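Local coordinates for protein lipolytic enzyme, G-D-S-L family (Bacteroides thetaiotaomicron, PDB 7BR2) that metabolises the drug diltiazem as a gut microbial serine esterase of the SGNH (GDSL) hydrolase family, probably by hydrolysing its ester, at residues A[213-216]-A[217-221]; A[288-291]-A[292-296]. All coordinates share one frame; numbering follows the deposited sequence.

Overall arrangement
Interaction 1 is about two and a half turns of helix 210-223, buried throughout, whereas interaction 2 is a turn in the loop that leads from strand 260-267 into helix 296-300 and is only partly buried. Their centres lie about 10 Å apart and the two touch: M214 CG meets V290 CB at 3.5 Å, and Y218 CD1 comes to 3.7 Å from F296 CD1. Regular i to i+4 backbone bonds and apolar side chains hold 213-221. In 288-296 the bonding is irregular, with V290 and F296 packed on helix 210-223 and V294 on helix 181-194, while the more exposed side carries acidic groups and a long E289 to K292 salt bridge.

Interaction 1 of 2, residues A[213-216]-A[217-221]; sequences HMVM and AYLFL
Residues 213-216 and 217-221 form an unbroken stretch of alpha helix, in which H213 O, M214 O, V215 O and M216 O each accept the N-H four residues on, from A217, Y218, L219 and F220. These bonds are regular, from 2.8 Å for Y218 N to M214 O to 2.9 Å for F220 N to M216 O. On one flank V215 and L219 lie side by side and point the same way, with V215 CG1 3.9 Å from L219 CD1. L219 also bends over the carbonyl of V215, its CG 3.3 Å from V215 O, because chi1 of -70° sets CG beside its own backbone N. The same oxygen lies at the edge of the Y218 ring, in its plane, 3.8 Å from Y218 CD2. M214 reaches along the helix in another direction: its chain is bent at both chi2 and chi3, which carries CE to 4.1 Å from A217 CB although its CB points away. The H213 side chain lies near, without touching, what is probably the Ser-His-Asp triad of the SGNH-hydrolase fold (S28, D204 and H207). Outward from the helix, V215 and L219 pack on helix 181-194, through I187 and P183 among others, and W180 adds a second bond to M216 O. M214 and A217 rest on F38 of helix 35-46, while the F220 ring meets F24 of the central parallel sheet edge-to-face. Y218 packs on M300 and hydrogen-bonds through OH to E299, joining helix 210-223 to helix 296-300.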
loop_
_atom_site.group_PDB
_atom_site.type_symbol
_atom_site.label_atom_id
_atom_site.label_comp_id
_atom_site.label_asym_id
_atom_site.label_seq_id
_atom_site.Cartn_x
_atom_site.Cartn_y
_atom_site.Cartn_z
ATOM N N HIS A 213 -6.061 -2.861 2.636
ATOM C CA HIS A 213 -4.787 -2.573 1.989
ATOM C C HIS A 213 -4.233 -1.230 2.437
ATOM O O HIS A 213 -3.013 -1.076 2.563
ATOM C CB HIS A 213 -4.952 -2.641 0.469
ATOM C CG HIS A 213 -4.931 -4.040 -0.054
ATOM N ND1 HIS A 213 -3.758 -4.734 -0.269
ATOM C CD2 HIS A 213 -5.934 -4.909 -0.312
ATOM C CE1 HIS A 213 -4.042 -5.962 -0.665
ATOM N NE2 HIS A 213 -5.356 -6.093 -0.706
ATOM N N MET A 214 -5.102 -0.265 2.735
ATOM C CA MET A 214 -4.598 1.003 3.245
ATOM C C MET A 214 -4.080 0.840 4.670
ATOM O O MET A 214 -3.079 1.462 5.040
ATOM C CB MET A 214 -5.677 2.078 3.162
ATOM C CG MET A 214 -5.159 3.486 3.388
ATOM S SD MET A 214 -3.684 3.899 2.421
ATOM C CE MET A 214 -2.623 4.556 3.702
ATOM N N VAL A 215 -4.717 -0.019 5.470
ATOM C CA VAL A 215 -4.178 -0.323 6.794
ATOM C C VAL A 215 -2.831 -1.013 6.667
ATOM O O VAL A 215 -1.897 -0.737 7.430
ATOM C CB VAL A 215 -5.182 -1.162 7.612
ATOM C CG1 VAL A 215 -4.505 -1.782 8.810
ATOM C CG2 VAL A 215 -6.346 -0.288 8.064
ATOM N N MET A 216 -2.706 -1.919 5.703
ATOM C CA MET A 216 -1.430 -2.589 5.483
ATOM C C MET A 216 -0.353 -1.585 5.091
ATOM O O MET A 216 0.791 -1.660 5.565
ATOM C CB MET A 216 -1.579 -3.663 4.405
ATOM C CG MET A 216 -2.359 -4.866 4.865
ATOM S SD MET A 216 -2.850 -5.976 3.522
ATOM C CE MET A 216 -1.298 -6.832 3.217
ATOM N N ALA A 217 -0.703 -0.643 4.213
ATOM C CA ALA A 217 0.239 0.401 3.840
ATOM C C ALA A 217 0.620 1.226 5.054
ATOM O O ALA A 217 1.802 1.523 5.266
ATOM C CB ALA A 217 -0.359 1.277 2.741
ATOM N N TYR A 218 -0.376 1.592 5.863
ATOM C CA TYR A 218 -0.149 2.344 7.090
ATOM C C TYR A 218 0.850 1.626 7.982
ATOM O O TYR A 218 1.823 2.220 8.454
ATOM C CB TYR A 218 -1.489 2.523 7.819
ATOM C CG TYR A 218 -1.343 2.782 9.298
ATOM C CD1 TYR A 218 -0.987 4.039 9.768
ATOM C CD2 TYR A 218 -1.502 1.751 10.221
ATOM C CE1 TYR A 218 -0.832 4.275 11.111
ATOM C CE2 TYR A 218 -1.338 1.972 11.566
ATOM C CZ TYR A 218 -1.007 3.237 12.013
ATOM O OH TYR A 218 -0.842 3.459 13.364
ATOM N N LEU A 219 0.643 0.326 8.181
ATOM C CA LEU A 219 1.516 -0.434 9.063
ATOM C C LEU A 219 2.928 -0.540 8.505
ATOM O O LEU A 219 3.905 -0.439 9.258
ATOM C CB LEU A 219 0.928 -1.825 9.309
ATOM C CG LEU A 219 -0.338 -1.812 10.169
ATOM C CD1 LEU A 219 -1.060 -3.156 10.126
ATOM C CD2 LEU A 219 0.034 -1.405 11.610
ATOM N N PHE A 220 3.064 -0.735 7.186
ATOM C CA PHE A 220 4.406 -0.822 6.617
ATOM C C PHE A 220 5.114 0.522 6.704
ATOM O O PHE A 220 6.318 0.582 6.986
ATOM C CB PHE A 220 4.341 -1.315 5.167
ATOM C CG PHE A 220 5.680 -1.658 4.578
ATOM C CD1 PHE A 220 6.174 -2.953 4.641
ATOM C CD2 PHE A 220 6.446 -0.687 3.959
ATOM C CE1 PHE A 220 7.420 -3.261 4.104
ATOM C CE2 PHE A 220 7.679 -0.992 3.409
ATOM C CZ PHE A 220 8.168 -2.282 3.483
ATOM N N LEU A 221 4.376 1.610 6.512
ATOM C CA LEU A 221 4.972 2.932 6.661
ATOM C C LEU A 221 5.366 3.197 8.110
ATOM O O LEU A 221 6.390 3.836 8.374
ATOM C CB LEU A 221 3.992 3.999 6.173
ATOM C CG LEU A 221 3.727 3.914 4.672
ATOM C CD1 LEU A 221 2.564 4.802 4.288
ATOM C CD2 LEU A 221 4.996 4.276 3.907
#

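Interaction 2 of 2, residues A[288-291]-A[292-296]; sequences AEVI and KEVPF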
loop_
_atom_site.group_PDB
_atom_site.type_symbol
_atom_site.label_atom_id
_atom_site.label_comp_id
_atom_site.label_asym_id
_atom_site.label_seq_id
_atom_site.Cartn_x
_atom_site.Cartn_y
_atom_site.Cartn_z
ATOM N N ALA A 288 -10.236 5.442 1.878
ATOM C CA ALA A 288 -10.525 6.479 2.870
ATOM C C ALA A 288 -11.021 5.906 4.183
ATOM O O ALA A 288 -10.786 6.495 5.251
ATOM C CB ALA A 288 -11.547 7.470 2.283
ATOM N N GLU A 289 -11.658 4.738 4.122
ATOM C CA GLU A 289 -12.138 4.090 5.321
ATOM C C GLU A 289 -11.034 3.861 6.324
ATOM O O GLU A 289 -11.328 3.789 7.528
ATOM C CB GLU A 289 -12.745 2.732 4.915
ATOM C CG GLU A 289 -13.377 1.923 6.009
ATOM C CD GLU A 289 -14.734 2.439 6.350
ATOM O OE1 GLU A 289 -15.405 2.985 5.448
ATOM O OE2 GLU A 289 -15.107 2.296 7.539
ATOM N N VAL A 290 -9.773 3.931 5.882
ATOM C CA VAL A 290 -8.658 3.729 6.806
ATOM C C VAL A 290 -8.756 4.675 7.985
ATOM O O VAL A 290 -8.336 4.334 9.101
ATOM C CB VAL A 290 -7.287 3.918 6.105
ATOM C CG1 VAL A 290 -7.005 5.399 5.817
ATOM C CG2 VAL A 290 -6.154 3.355 6.951
ATOM N N ILE A 291 -9.341 5.861 7.780
ATOM C CA ILE A 291 -9.337 6.837 8.869
ATOM C C ILE A 291 -10.144 6.361 10.067
ATOM O O ILE A 291 -9.857 6.774 11.182
ATOM C CB ILE A 291 -9.793 8.224 8.402
ATOM C CG1 ILE A 291 -11.277 8.265 8.062
ATOM C CG2 ILE A 291 -8.948 8.693 7.224
ATOM C CD1 ILE A 291 -11.695 9.635 7.524
ATOM N N LYS A 292 -11.131 5.484 9.876
ATOM C CA LYS A 292 -11.966 5.011 10.981
ATOM C C LYS A 292 -11.449 3.725 11.622
ATOM O O LYS A 292 -12.063 3.233 12.576
ATOM C CB LYS A 292 -13.414 4.810 10.512
ATOM C CG LYS A 292 -14.124 6.124 10.253
ATOM C CD LYS A 292 -14.663 6.178 8.854
ATOM C CE LYS A 292 -16.100 5.712 8.811
ATOM N NZ LYS A 292 -16.670 5.847 7.441
ATOM N N GLU A 293 -10.296 3.221 11.186
ATOM C CA GLU A 293 -9.783 1.933 11.635
ATOM C C GLU A 293 -8.451 2.046 12.332
ATOM O O GLU A 293 -8.147 1.224 13.192
ATOM C CB GLU A 293 -9.634 0.968 10.447
ATOM C CG GLU A 293 -10.929 0.768 9.685
ATOM C CD GLU A 293 -10.740 0.047 8.368
ATOM O OE1 GLU A 293 -9.601 0.017 7.845
ATOM O OE2 GLU A 293 -11.742 -0.497 7.854
ATOM N N VAL A 294 -7.642 3.032 11.961
ATOM C CA VAL A 294 -6.351 3.292 12.591
ATOM C C VAL A 294 -6.183 4.798 12.691
ATOM O O VAL A 294 -6.871 5.557 11.992
ATOM C CB VAL A 294 -5.176 2.664 11.796
ATOM C CG1 VAL A 294 -5.256 1.142 11.801
ATOM C CG2 VAL A 294 -5.142 3.183 10.347
ATOM N N PRO A 295 -5.304 5.271 13.587
ATOM C CA PRO A 295 -5.094 6.725 13.679
ATOM C C PRO A 295 -4.286 7.243 12.497
ATOM O O PRO A 295 -3.189 7.782 12.689
ATOM C CB PRO A 295 -4.336 6.901 15.003
ATOM C CG PRO A 295 -4.046 5.539 15.514
ATOM C CD PRO A 295 -4.390 4.533 14.474
ATOM N N PHE A 296 -4.780 7.042 11.267
ATOM C CA PHE A 296 -3.964 7.376 10.100
ATOM C C PHE A 296 -3.813 8.883 9.944
ATOM O O PHE A 296 -2.719 9.376 9.646
ATOM C CB PHE A 296 -4.526 6.774 8.811
ATOM C CG PHE A 296 -3.677 7.096 7.609
ATOM C CD1 PHE A 296 -2.485 6.416 7.389
ATOM C CD2 PHE A 296 -4.025 8.111 6.740
ATOM C CE1 PHE A 296 -1.672 6.726 6.314
ATOM C CE2 PHE A 296 -3.214 8.420 5.642
ATOM C CZ PHE A 296 -2.038 7.729 5.440
#
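A tight turn in the loop before helix 296-300 brings E289 and V290 against K292, E293 and V294, continuing from the 3-10 turn at 288-289 and finishing at P295, the N-cap residue and centre of an inverse gamma turn. K292 N bonds to E289 O at 2.9 Å, from above the carbonyl plane. V290 O takes two donors: V294 N nearly along the C=O axis at 3.2 Å, and E293 N at 3.1 Å from well above the plane. Among the side chains, V290 and V294 pack methyl to methyl, V290 CG2 lying 3.5 Å from V294 CG2. V290 CG1, held between its backbone N and carbonyl carbon (chi1 73°), lies 4.1 Å from F296 CB. The E289 chain bends at chi2 and brings its carboxylate beside the end of K292, making a long salt bridge of 3.7 Å between E289 OE1 and K292 NZ. E293 crosses E289 at about a right angle, with E293 OE2 3.5 Å from E289 CG. Replacing E289 with alanine removes CG and the carboxylate, and is likely to leave the K292 ammonium without this partner and E293 OE2 without the carbon it lies against. E293 OE1 is buried with no partner in the model, and E293 OE2 lies 4.4 Å from E289 OE2 and close to D211 as well; K292 pairs with E289 rather than with E293, and this crowding of acids is likely to raise the proton affinity of E293.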